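Local atomic coordinates of citrate synthase (Metallosphaera sedula, PDB entry 6ABX), a protein that probably catalyses the condensation of oxaloacetate with acetyl-CoA and water to give citrate and CoA, a step of the tricarboxylic acid cycle. Residues A47-L50 with K54-T57; S73-I78 with G103-S108; R84-G89 with S128-T133; D93-T98 with A204-L209; M155-G158 with S164-R167. All coordinates share one frame; numbering follows the deposited sequence.

Interaction 1: residues A47-L50 with K54-T57; sequences AYLL and KLPT
The Tyr48 ring takes Pro56 over one face, with Pro56 CB 3.6 Å from the ring centroid and only 7° off the normal, while the carbonyl oxygen of Lys54 sits at the ring edge, in its plane. This is a CH-pi contact in the loop that joins two consecutive helices of the largely helical citrate synthase fold: residues 47-50 lie on helix 43-52, and residues 54-57 form the link to helix 58-69, whose N-cap is Thr57. A connecting loop can fold back on the helix it has just left, here with an aromatic ring as its largest platform. Tyr48 CG lies anti to the backbone N (chi1 -171°), which carries the ring out toward the loop, and proline and tyrosine then slide past each other in opposite directions. Phe64 of helix 58-69 meets the same ring edge-to-face, so the tyrosine also joins the two helices. The lysine chain starts away from the helix, bends at its last torsion and brings NZ back to the ring's hydroxyl, a weak hydrogen bond from Lys54 NZ to Tyr48 OH of 2.9 Å. Leu49 CD2 lies 4.2 Å from Leu55 CD2. Pro56 O is hydrogen-bonded by Arg370 of the second subunit, which places the loop at the dimer contact. Closer to the helix backbone, Leu49 CA approaches Lys54 O at 3.6 Å in a CA-H...O contact, and Leu49 CD1 rests 3.6 Å from Lys54 C.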
# COMPACT_ATOMS: atom_id res chain seq x y z
N ALA A 47 -15.18 17.69 -3.99
CA ALA A 47 -13.97 17.12 -4.60
C ALA A 47 -13.11 18.27 -5.16
O ALA A 47 -11.89 18.32 -4.91
CB ALA A 47 -14.29 16.14 -5.68
N TYR A 48 -13.75 19.26 -5.78
CA TYR A 48 -13.03 20.45 -6.27
C TYR A 48 -12.35 21.14 -5.09
O TYR A 48 -11.16 21.56 -5.21
CB TYR A 48 -13.98 21.42 -6.98
CG TYR A 48 -13.30 22.57 -7.70
CD1 TYR A 48 -12.76 23.63 -7.00
CD2 TYR A 48 -13.14 22.53 -9.07
CE1 TYR A 48 -12.10 24.66 -7.64
CE2 TYR A 48 -12.54 23.58 -9.74
CZ TYR A 48 -11.96 24.61 -9.01
OH TYR A 48 -11.29 25.59 -9.70
N LEU A 49 -13.12 21.39 -4.04
CA LEU A 49 -12.60 22.09 -2.85
C LEU A 49 -11.38 21.36 -2.28
O LEU A 49 -10.32 21.99 -1.99
CB LEU A 49 -13.69 22.20 -1.81
CG LEU A 49 -13.29 22.78 -0.46
CD1 LEU A 49 -12.85 24.24 -0.61
CD2 LEU A 49 -14.45 22.67 0.48
N LEU A 50 -11.51 20.03 -2.14
CA LEU A 50 -10.43 19.30 -1.50
C LEU A 50 -9.16 19.33 -2.36
O LEU A 50 -8.03 19.54 -1.83
CB LEU A 50 -10.90 17.86 -1.21
CG LEU A 50 -11.82 17.75 -0.01
CD1 LEU A 50 -12.47 16.37 0.08
CD2 LEU A 50 -11.10 18.07 1.30
N LYS A 54 -10.20 25.73 -2.91
CA LYS A 54 -11.18 26.81 -2.88
C LYS A 54 -12.49 26.34 -3.48
O LYS A 54 -12.51 25.39 -4.27
CB LYS A 54 -10.63 28.02 -3.65
CG LYS A 54 -10.51 27.83 -5.15
CD LYS A 54 -9.72 28.94 -5.85
CE LYS A 54 -9.65 28.84 -7.38
NZ LYS A 54 -9.90 27.47 -7.92
N LEU A 55 -13.58 27.00 -3.10
CA LEU A 55 -14.86 26.71 -3.75
C LEU A 55 -14.81 27.19 -5.20
O LEU A 55 -14.32 28.29 -5.53
CB LEU A 55 -16.02 27.34 -3.00
CG LEU A 55 -16.33 26.78 -1.61
CD1 LEU A 55 -17.30 27.66 -0.88
CD2 LEU A 55 -16.88 25.37 -1.69
N PRO A 56 -15.38 26.40 -6.13
CA PRO A 56 -15.33 26.76 -7.54
C PRO A 56 -16.36 27.81 -7.93
O PRO A 56 -17.43 27.84 -7.39
CB PRO A 56 -15.69 25.44 -8.23
CG PRO A 56 -16.61 24.77 -7.23
CD PRO A 56 -15.97 25.07 -5.89
N THR A 57 -16.05 28.58 -8.98
CA THR A 57 -17.11 29.35 -9.63
C THR A 57 -18.03 28.44 -10.42
O THR A 57 -17.78 27.28 -10.61
CB THR A 57 -16.52 30.42 -10.55
OG1 THR A 57 -15.88 29.72 -11.62
CG2 THR A 57 -15.53 31.30 -9.83

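Interaction 2: residues S73-I78 with G103-S108; sequences SISEDI and GLEDRS
Ser75 and Glu105 make the nearest backbone approach, their CA atoms still 8.8 Å apart, so it is the long glutamate chain that spans the distance between the start of helix 76-85 and the end of helix 91-105. Glu105 is extended beyond CG and brings its carboxylate over the first turn of the facing helix. There Ser75 OG donates to Glu105 OE1 at 2.7 Å, meeting it on the syn side and 21° out of the carboxylate plane. The same hydroxyl oxygen accepts from Ile78 N at 3.2 Å, which makes Ser75 the N-cap of helix 76-85. An N-cap side chain can thus do double service, capping its own helix and bonding to a neighbouring one. Its OG lies between the backbone N and the carbonyl carbon (chi1 67°), a rotation that lets it face both partners. Apolar atoms border the carboxylate: Ile78 CD1 lies 3.6 Å from Glu105 OE1, and Asp77 CB is equally far from Glu105 OE2. The Asp77 and Glu105 carboxylates come near each other with their planes 71° apart, a pairing of like charges that is probably eased by Arg84 of the second subunit, which forms a salt bridge with Asp77 OD2.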
# COMPACT_ATOMS: atom_id res chain seq x y z
N SER A 73 -15.21 5.57 -17.88
CA SER A 73 -15.16 4.26 -18.56
C SER A 73 -13.97 3.47 -18.07
O SER A 73 -12.91 4.08 -17.81
CB SER A 73 -15.02 4.39 -20.08
OG SER A 73 -16.17 4.95 -20.59
N ILE A 74 -14.14 2.15 -18.02
CA ILE A 74 -13.04 1.27 -17.67
C ILE A 74 -12.61 0.44 -18.88
O ILE A 74 -13.43 0.12 -19.77
CB ILE A 74 -13.42 0.40 -16.45
CG1 ILE A 74 -14.70 -0.39 -16.69
CG2 ILE A 74 -13.51 1.26 -15.20
CD1 ILE A 74 -15.06 -1.36 -15.56
N SER A 75 -11.37 -0.00 -18.83
CA SER A 75 -10.79 -0.79 -19.93
C SER A 75 -11.45 -2.15 -20.03
O SER A 75 -12.04 -2.67 -19.09
CB SER A 75 -9.30 -0.93 -19.77
OG SER A 75 -8.96 -1.73 -18.64
N GLU A 76 -11.35 -2.73 -21.24
CA GLU A 76 -11.85 -4.08 -21.43
C GLU A 76 -11.18 -5.08 -20.48
O GLU A 76 -11.88 -6.00 -19.95
CB GLU A 76 -11.66 -4.49 -22.90
CG GLU A 76 -12.82 -4.07 -23.76
CD GLU A 76 -14.08 -4.89 -23.57
OE1 GLU A 76 -13.96 -6.07 -23.16
OE2 GLU A 76 -15.18 -4.37 -23.85
N ASP A 77 -9.87 -4.94 -20.26
CA ASP A 77 -9.11 -5.82 -19.39
C ASP A 77 -9.71 -5.78 -17.98
O ASP A 77 -9.88 -6.81 -17.29
CB ASP A 77 -7.64 -5.44 -19.36
CG ASP A 77 -6.85 -6.08 -20.50
OD1 ASP A 77 -7.51 -6.62 -21.44
OD2 ASP A 77 -5.61 -6.02 -20.44
N ILE A 78 -10.06 -4.56 -17.55
CA ILE A 78 -10.54 -4.36 -16.16
C ILE A 78 -11.96 -4.89 -16.06
O ILE A 78 -12.24 -5.61 -15.15
CB ILE A 78 -10.38 -2.91 -15.68
CG1 ILE A 78 -8.90 -2.64 -15.38
CG2 ILE A 78 -11.24 -2.61 -14.47
CD1 ILE A 78 -8.56 -1.21 -15.10
N GLY A 103 -3.31 1.72 -12.94
CA GLY A 103 -2.00 2.32 -12.82
C GLY A 103 -1.03 1.76 -13.89
O GLY A 103 -0.30 2.49 -14.52
N LEU A 104 -1.04 0.44 -14.05
CA LEU A 104 -0.21 -0.26 -15.01
C LEU A 104 -0.55 0.22 -16.41
O LEU A 104 0.35 0.47 -17.20
CB LEU A 104 -0.48 -1.76 -14.86
CG LEU A 104 0.15 -2.69 -15.91
CD1 LEU A 104 1.63 -2.55 -15.98
CD2 LEU A 104 -0.20 -4.14 -15.59
N GLU A 105 -1.84 0.46 -16.66
CA GLU A 105 -2.33 0.81 -17.99
C GLU A 105 -2.09 2.31 -18.29
O GLU A 105 -2.17 2.67 -19.45
CB GLU A 105 -3.81 0.40 -18.14
CG GLU A 105 -4.04 -1.10 -18.20
CD GLU A 105 -5.45 -1.68 -17.96
OE1 GLU A 105 -6.41 -0.91 -18.02
OE2 GLU A 105 -5.58 -2.93 -17.70
N ASP A 106 -1.84 3.17 -17.29
CA ASP A 106 -1.69 4.58 -17.51
C ASP A 106 -0.21 4.94 -17.62
O ASP A 106 0.45 5.18 -16.63
CB ASP A 106 -2.44 5.39 -16.45
CG ASP A 106 -2.39 6.89 -16.66
OD1 ASP A 106 -1.72 7.31 -17.63
OD2 ASP A 106 -3.00 7.64 -15.82
N ARG A 107 0.24 5.12 -18.86
CA ARG A 107 1.65 5.32 -19.17
C ARG A 107 1.99 6.81 -19.18
O ARG A 107 3.16 7.14 -19.35
CB ARG A 107 1.98 4.59 -20.47
CG ARG A 107 1.76 3.08 -20.38
CD ARG A 107 2.56 2.23 -21.36
NE ARG A 107 1.95 2.15 -22.69
CZ ARG A 107 0.86 1.44 -23.00
NH1 ARG A 107 0.12 0.91 -22.04
NH2 ARG A 107 0.53 1.25 -24.26
N SER A 108 1.01 7.70 -18.95
CA SER A 108 1.27 9.16 -18.91
C SER A 108 2.15 9.49 -17.70
O SER A 108 2.17 8.73 -16.71
CB SER A 108 -0.01 9.93 -18.89
OG SER A 108 -0.64 9.75 -17.63

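Interaction 3: residues R84-G89 with S128-T133; sequences RTAKFG and SLIQRT
Thr133 O receives the hydrogen bond that crosses between residues 84-89 and 128-133, from Lys87 NZ at 2.8 Å. The ammonium nitrogen comes from above the carbonyl plane, 39° out of it, with a C=O...N angle of 141°. The architecture is a helix packed against the link that follows another: residues 128-133 belong to helix 112-134, and residues 84-89 carry the chain out of helix 76-85 toward helix 91-105 in the largely helical citrate synthase fold. As a worked case of how the link between two helices is held, the contact combines one polar grip at its border with apolar packing beside it. Lys87 arrives at the carbonyl by bending at its last torsion (chi4 65°), which turns NZ toward the helix; Asn136 OD1 is a second acceptor for the same nitrogen. The backbone comes close enough for Ala86 and Ile130 to have CA atoms 4.9 Å apart, and the small alanine methyl points toward the helix. Ala86 CB meets Thr133 CG2 at 3.6 Å and is flanked by Ile130 CG2 at 4.2 Å. Ile130 goes on to touch Val82 and Ile94, extending the apolar layer to helices 76-85 and 91-105. The link also adjoins the dimer contact, since Phe88 O accepts from Arg107 of the second subunit. Thr133 turns its methyl to Ala86 while its hydroxyl bonds within its own helix: Leu129 O accepts Thr133 OG1 at 2.8 Å and Thr133 N at 2.9 Å, the two donors arriving from opposite faces of the carbonyl plane.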
# COMPACT_ATOMS: atom_id res chain seq x y z
N ARG A 84 -15.17 -11.79 -14.17
CA ARG A 84 -14.58 -13.06 -13.89
C ARG A 84 -14.63 -13.30 -12.38
O ARG A 84 -14.82 -14.45 -11.90
CB ARG A 84 -13.14 -13.13 -14.39
CG ARG A 84 -12.43 -14.40 -13.98
CD ARG A 84 -11.23 -14.77 -14.80
NE ARG A 84 -10.16 -13.81 -14.74
CZ ARG A 84 -9.09 -13.89 -13.96
NH1 ARG A 84 -9.06 -14.75 -12.94
NH2 ARG A 84 -8.07 -13.09 -14.20
N THR A 85 -14.43 -12.23 -11.59
CA THR A 85 -14.11 -12.39 -10.15
C THR A 85 -15.19 -11.88 -9.20
O THR A 85 -15.11 -12.13 -7.98
CB THR A 85 -12.78 -11.69 -9.80
OG1 THR A 85 -12.89 -10.29 -10.08
CG2 THR A 85 -11.62 -12.28 -10.56
N ALA A 86 -16.22 -11.20 -9.73
CA ALA A 86 -17.21 -10.54 -8.88
C ALA A 86 -17.88 -11.49 -7.89
O ALA A 86 -18.21 -11.11 -6.77
CB ALA A 86 -18.27 -9.92 -9.75
N LYS A 87 -18.22 -12.69 -8.36
CA LYS A 87 -19.00 -13.60 -7.50
C LYS A 87 -18.13 -14.34 -6.48
O LYS A 87 -18.71 -14.85 -5.51
CB LYS A 87 -19.71 -14.67 -8.32
CG LYS A 87 -20.89 -14.15 -9.12
CD LYS A 87 -21.82 -15.27 -9.56
CE LYS A 87 -23.12 -14.79 -10.18
NZ LYS A 87 -22.82 -14.09 -11.44
N PHE A 88 -16.82 -14.44 -6.70
CA PHE A 88 -15.96 -15.26 -5.85
C PHE A 88 -14.99 -14.43 -5.01
O PHE A 88 -14.56 -14.91 -3.94
CB PHE A 88 -15.19 -16.25 -6.73
CG PHE A 88 -16.13 -17.10 -7.57
CD1 PHE A 88 -16.90 -18.08 -6.96
CD2 PHE A 88 -16.31 -16.83 -8.92
CE1 PHE A 88 -17.80 -18.83 -7.72
CE2 PHE A 88 -17.20 -17.59 -9.68
CZ PHE A 88 -17.94 -18.59 -9.07
N GLY A 89 -14.57 -13.27 -5.51
CA GLY A 89 -13.53 -12.53 -4.87
C GLY A 89 -14.04 -11.56 -3.82
O GLY A 89 -15.18 -11.08 -3.87
N SER A 128 -20.05 -0.90 -9.36
CA SER A 128 -21.36 -1.17 -9.98
C SER A 128 -21.33 -2.49 -10.80
O SER A 128 -22.27 -3.30 -10.68
CB SER A 128 -21.80 0.04 -10.79
OG SER A 128 -21.98 1.17 -9.95
N LEU A 129 -20.26 -2.71 -11.56
CA LEU A 129 -20.11 -3.96 -12.32
C LEU A 129 -19.96 -5.16 -11.39
O LEU A 129 -20.59 -6.20 -11.64
CB LEU A 129 -18.94 -3.82 -13.27
CG LEU A 129 -18.65 -5.03 -14.14
CD1 LEU A 129 -19.87 -5.44 -14.94
CD2 LEU A 129 -17.48 -4.67 -15.05
N ILE A 130 -19.28 -5.02 -10.24
CA ILE A 130 -19.28 -6.09 -9.27
C ILE A 130 -20.73 -6.40 -8.87
O ILE A 130 -21.12 -7.57 -8.86
CB ILE A 130 -18.41 -5.79 -8.03
CG1 ILE A 130 -16.94 -5.64 -8.36
CG2 ILE A 130 -18.67 -6.87 -6.95
CD1 ILE A 130 -16.09 -5.10 -7.22
N GLN A 131 -21.49 -5.37 -8.46
CA GLN A 131 -22.82 -5.58 -7.95
C GLN A 131 -23.75 -6.20 -9.00
O GLN A 131 -24.49 -7.11 -8.66
CB GLN A 131 -23.43 -4.27 -7.47
CG GLN A 131 -24.84 -4.44 -6.98
CD GLN A 131 -24.81 -5.11 -5.65
OE1 GLN A 131 -24.57 -4.47 -4.59
NE2 GLN A 131 -24.95 -6.44 -5.71
N ARG A 132 -23.74 -5.66 -10.21
CA ARG A 132 -24.61 -6.12 -11.31
C ARG A 132 -24.26 -7.60 -11.58
O ARG A 132 -25.18 -8.43 -11.64
CB ARG A 132 -24.36 -5.33 -12.60
CG ARG A 132 -24.76 -3.86 -12.52
CD ARG A 132 -26.25 -3.61 -12.54
NE ARG A 132 -26.94 -3.83 -13.80
CZ ARG A 132 -28.25 -3.73 -13.99
NH1 ARG A 132 -29.06 -3.26 -13.04
NH2 ARG A 132 -28.76 -4.01 -15.17
N THR A 133 -22.97 -7.90 -11.62
CA THR A 133 -22.51 -9.28 -11.98
C THR A 133 -23.02 -10.28 -10.93
O THR A 133 -23.51 -11.38 -11.25
CB THR A 133 -21.00 -9.33 -12.18
OG1 THR A 133 -20.61 -8.47 -13.24
CG2 THR A 133 -20.53 -10.74 -12.47

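Interaction 4: residues D93-T98 with A204-L209; sequences DILRTT and AGISAL
With Arg96 CG lying anti to the backbone N (chi1 -175°) and the chain bent at chi3 (64°), the arginine runs alongside Ser207, while Ile206 directs CG2 at the Arg96 backbone and CD1 at Leu95. One beta-branched residue thereby meets two neighbours on the facing helix, each with a different branch. Ile206 CG2 lies 4.0 Å from both Arg96 N and Arg96 CB; its other branch ends with Ile206 CD1 at 4.0 Å from Leu95 CG, the leucine and isoleucine side chains crossing at about a right angle. On the polar flank, the aliphatic part of the arginine carries the contact, Arg96 CD approaching Ser207 OG to 3.3 Å without a hydrogen bond. That hydroxyl is instead bonded to Val203 O in its own helix. The guanidinium is folded back over Asp93, whose CA lies over the centre of one face, and Arg96 NH1 forms a salt bridge with Asp93 OD1 at 3.0 Å. Lys210 shares this carboxylate oxygen, and Arg96 NE donates to Ser100 OG of the second subunit, so the buried charge is held from both chains. The axes of segments 93-98 and 204-209 approach to 9.2 Å, with 170° between their N-to-C directions. This is a nearly antiparallel helix pair at the dimer interface of the citrate synthase fold, with Ile206 about 8 Å, side chain to side chain, from the oxaloacetate-binding Arg332.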
# COMPACT_ATOMS: atom_id res chain seq x y z
N ASP A 93 -10.38 -6.90 -2.55
CA ASP A 93 -9.35 -7.51 -3.36
C ASP A 93 -9.55 -7.17 -4.83
O ASP A 93 -8.60 -6.94 -5.54
CB ASP A 93 -9.28 -9.03 -3.21
CG ASP A 93 -8.88 -9.48 -1.79
OD1 ASP A 93 -8.52 -8.61 -0.97
OD2 ASP A 93 -8.96 -10.72 -1.50
N ILE A 94 -10.81 -7.16 -5.30
CA ILE A 94 -11.08 -6.83 -6.66
C ILE A 94 -10.69 -5.37 -6.91
O ILE A 94 -10.05 -5.06 -7.85
CB ILE A 94 -12.55 -7.09 -7.01
CG1 ILE A 94 -12.88 -8.58 -6.91
CG2 ILE A 94 -12.85 -6.55 -8.41
CD1 ILE A 94 -14.37 -8.88 -7.06
N LEU A 95 -11.08 -4.48 -6.00
CA LEU A 95 -10.79 -3.07 -6.18
C LEU A 95 -9.27 -2.83 -6.11
O LEU A 95 -8.74 -2.07 -6.93
CB LEU A 95 -11.49 -2.26 -5.09
CG LEU A 95 -11.37 -0.75 -5.28
CD1 LEU A 95 -12.11 -0.33 -6.54
CD2 LEU A 95 -11.87 0.03 -4.06
N ARG A 96 -8.58 -3.51 -5.17
CA ARG A 96 -7.09 -3.40 -5.05
C ARG A 96 -6.49 -3.76 -6.42
O ARG A 96 -5.61 -3.05 -6.97
CB ARG A 96 -6.59 -4.30 -3.92
CG ARG A 96 -5.10 -4.22 -3.59
CD ARG A 96 -4.77 -5.33 -2.61
NE ARG A 96 -4.94 -6.68 -3.14
CZ ARG A 96 -5.41 -7.72 -2.50
NH1 ARG A 96 -5.67 -7.66 -1.21
NH2 ARG A 96 -5.55 -8.88 -3.14
N THR A 97 -6.93 -4.89 -6.97
CA THR A 97 -6.35 -5.42 -8.21
C THR A 97 -6.66 -4.52 -9.42
O THR A 97 -5.76 -4.20 -10.24
CB THR A 97 -6.80 -6.85 -8.49
OG1 THR A 97 -6.58 -7.63 -7.32
CG2 THR A 97 -6.06 -7.38 -9.70
N THR A 98 -7.90 -3.99 -9.51
CA THR A 98 -8.27 -3.17 -10.67
C THR A 98 -7.63 -1.78 -10.63
O THR A 98 -7.27 -1.28 -11.67
CB THR A 98 -9.80 -3.11 -10.87
OG1 THR A 98 -10.39 -2.61 -9.67
CG2 THR A 98 -10.39 -4.47 -11.15
N ALA A 204 -2.06 1.12 -1.95
CA ALA A 204 -1.75 0.88 -0.56
C ALA A 204 -2.87 1.36 0.35
O ALA A 204 -3.17 0.69 1.33
CB ALA A 204 -0.45 1.53 -0.20
N GLY A 205 -3.50 2.52 0.04
CA GLY A 205 -4.68 2.98 0.79
C GLY A 205 -5.79 1.93 0.87
O GLY A 205 -6.30 1.60 1.93
N ILE A 206 -6.11 1.35 -0.28
CA ILE A 206 -7.15 0.31 -0.39
C ILE A 206 -6.76 -0.93 0.42
O ILE A 206 -7.59 -1.51 1.17
CB ILE A 206 -7.40 -0.04 -1.86
CG1 ILE A 206 -7.98 1.15 -2.61
CG2 ILE A 206 -8.30 -1.28 -1.92
CD1 ILE A 206 -7.97 0.99 -4.11
N SER A 207 -5.49 -1.30 0.31
CA SER A 207 -4.95 -2.46 1.03
C SER A 207 -5.15 -2.28 2.55
O SER A 207 -5.55 -3.21 3.24
CB SER A 207 -3.49 -2.68 0.67
OG SER A 207 -3.37 -3.00 -0.71
N ALA A 208 -4.89 -1.07 3.09
CA ALA A 208 -5.07 -0.75 4.53
C ALA A 208 -6.55 -0.69 4.91
O ALA A 208 -6.98 -1.19 5.95
CB ALA A 208 -4.39 0.56 4.87
N LEU A 209 -7.33 -0.00 4.09
CA LEU A 209 -8.76 0.23 4.35
C LEU A 209 -9.53 -1.09 4.43
O LEU A 209 -10.51 -1.14 5.16
CB LEU A 209 -9.34 1.13 3.27
CG LEU A 209 -10.75 1.65 3.54
CD1 LEU A 209 -10.79 2.47 4.80
CD2 LEU A 209 -11.30 2.41 2.32

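Interaction 5: residues M155-G158 with S164-R167; sequences MIRG and SDTR
Arg157 NH2 and Asp165 OD2 form a salt bridge of 2.9 Å, with an N-H...O angle of 155°. The guanidinium presents its edge, but the two planes stand 67° apart, and the nitrogen meets the oxygen from above the carboxylate plane, 46° out of it. A single oxygen carries the pairing, in contrast to the coplanar, two-pronged form of the arginine-aspartate bridge. A water makes up the second arm: it accepts from Arg157 NH1 at 2.7 Å and donates to Asp165 OD2 at the same length, closing a small ring that includes this oxygen. Arg157 NH2 has a further acceptor in Met317 O, which probably fixes the rotation of the group. The arginine is bent at chi2 and crosses the aspartate obliquely. Their CA atoms remain 11.8 Å apart, and it is the length of the arginine that bridges the gap. Farther out, Asp165 lies on Leu153 of helix 148-157 and on Leu273. Gly158, with positive phi, is where the chain leaves helix 148-157 before the short link to helix 163-174. The arrangement is a water-supported surface salt bridge across the short link between two consecutive helices, joining the end of one helix to the first turn of the next.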
# COMPACT_ATOMS: atom_id res chain seq x y z
N MET A 155 -26.05 3.14 -12.48
CA MET A 155 -25.26 1.99 -12.86
C MET A 155 -25.63 0.76 -12.02
O MET A 155 -25.34 -0.35 -12.44
CB MET A 155 -23.77 2.28 -12.75
CG MET A 155 -23.26 3.28 -13.82
SD MET A 155 -21.47 3.42 -13.83
CE MET A 155 -21.21 3.91 -12.12
N ILE A 156 -26.11 0.94 -10.78
CA ILE A 156 -26.58 -0.19 -9.95
C ILE A 156 -27.97 -0.65 -10.37
O ILE A 156 -28.27 -1.87 -10.37
CB ILE A 156 -26.58 0.26 -8.46
CG1 ILE A 156 -25.19 0.65 -7.99
CG2 ILE A 156 -27.17 -0.81 -7.58
CD1 ILE A 156 -24.34 -0.55 -7.81
N ARG A 157 -28.88 0.32 -10.56
CA ARG A 157 -30.30 0.01 -10.74
C ARG A 157 -30.64 -0.21 -12.20
O ARG A 157 -31.60 -0.93 -12.51
CB ARG A 157 -31.15 1.15 -10.15
CG ARG A 157 -31.24 1.09 -8.62
CD ARG A 157 -30.66 2.28 -7.94
NE ARG A 157 -31.16 2.46 -6.58
CZ ARG A 157 -31.76 3.54 -6.19
NH1 ARG A 157 -32.33 4.34 -7.08
NH2 ARG A 157 -31.74 3.85 -4.91
N GLY A 158 -29.91 0.44 -13.10
CA GLY A 158 -30.21 0.39 -14.54
C GLY A 158 -31.33 1.32 -14.94
O GLY A 158 -31.81 1.27 -16.06
N SER A 164 -34.28 12.55 -4.45
CA SER A 164 -34.06 12.35 -2.99
C SER A 164 -33.04 11.23 -2.76
O SER A 164 -32.18 11.37 -1.93
CB SER A 164 -35.34 12.10 -2.21
OG SER A 164 -35.99 10.95 -2.70
N ASP A 165 -33.13 10.12 -3.49
CA ASP A 165 -32.11 9.05 -3.37
C ASP A 165 -30.74 9.62 -3.77
O ASP A 165 -29.74 9.36 -3.09
CB ASP A 165 -32.47 7.78 -4.16
CG ASP A 165 -33.44 6.84 -3.46
OD1 ASP A 165 -33.84 7.14 -2.32
OD2 ASP A 165 -33.73 5.77 -4.04
N THR A 166 -30.68 10.34 -4.88
CA THR A 166 -29.43 10.90 -5.32
C THR A 166 -28.81 11.77 -4.22
O THR A 166 -27.60 11.69 -3.98
CB THR A 166 -29.59 11.72 -6.59
OG1 THR A 166 -30.09 10.76 -7.53
CG2 THR A 166 -28.30 12.37 -7.04
N ARG A 167 -29.62 12.67 -3.64
CA ARG A 167 -29.12 13.57 -2.65
C ARG A 167 -28.54 12.83 -1.45
O ARG A 167 -27.48 13.20 -0.92
CB ARG A 167 -30.26 14.47 -2.15
CG ARG A 167 -29.80 15.51 -1.16
CD ARG A 167 -29.05 16.58 -1.89
NE ARG A 167 -28.68 17.69 -1.03
CZ ARG A 167 -29.46 18.75 -0.78
NH1 ARG A 167 -30.72 18.78 -1.21
NH2 ARG A 167 -28.95 19.79 -0.14
O HOH W 1 -34.43 5.95 -6.60

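From the N terminus, interaction 1 closes a very short loop, folding the link after helix 43-52 back on that helix, and is complete before the others open. The next three interlock: interactions 2, 3 and 4 cross one another along the chain, binding helices 76-85, 91-105, 112-134 and 198-209 into one helical body. Ile94 lies at the junction of interactions 3 and 4, and Ile78 reaches Thr98 between 2 and 4. Interaction 5 closes another short loop within the long span of interaction 4, and adjoins interaction 3 through Arg132 and Ile156. Interactions 1 to 4 also touch the second subunit, whereas interaction 5 stays within its own chain.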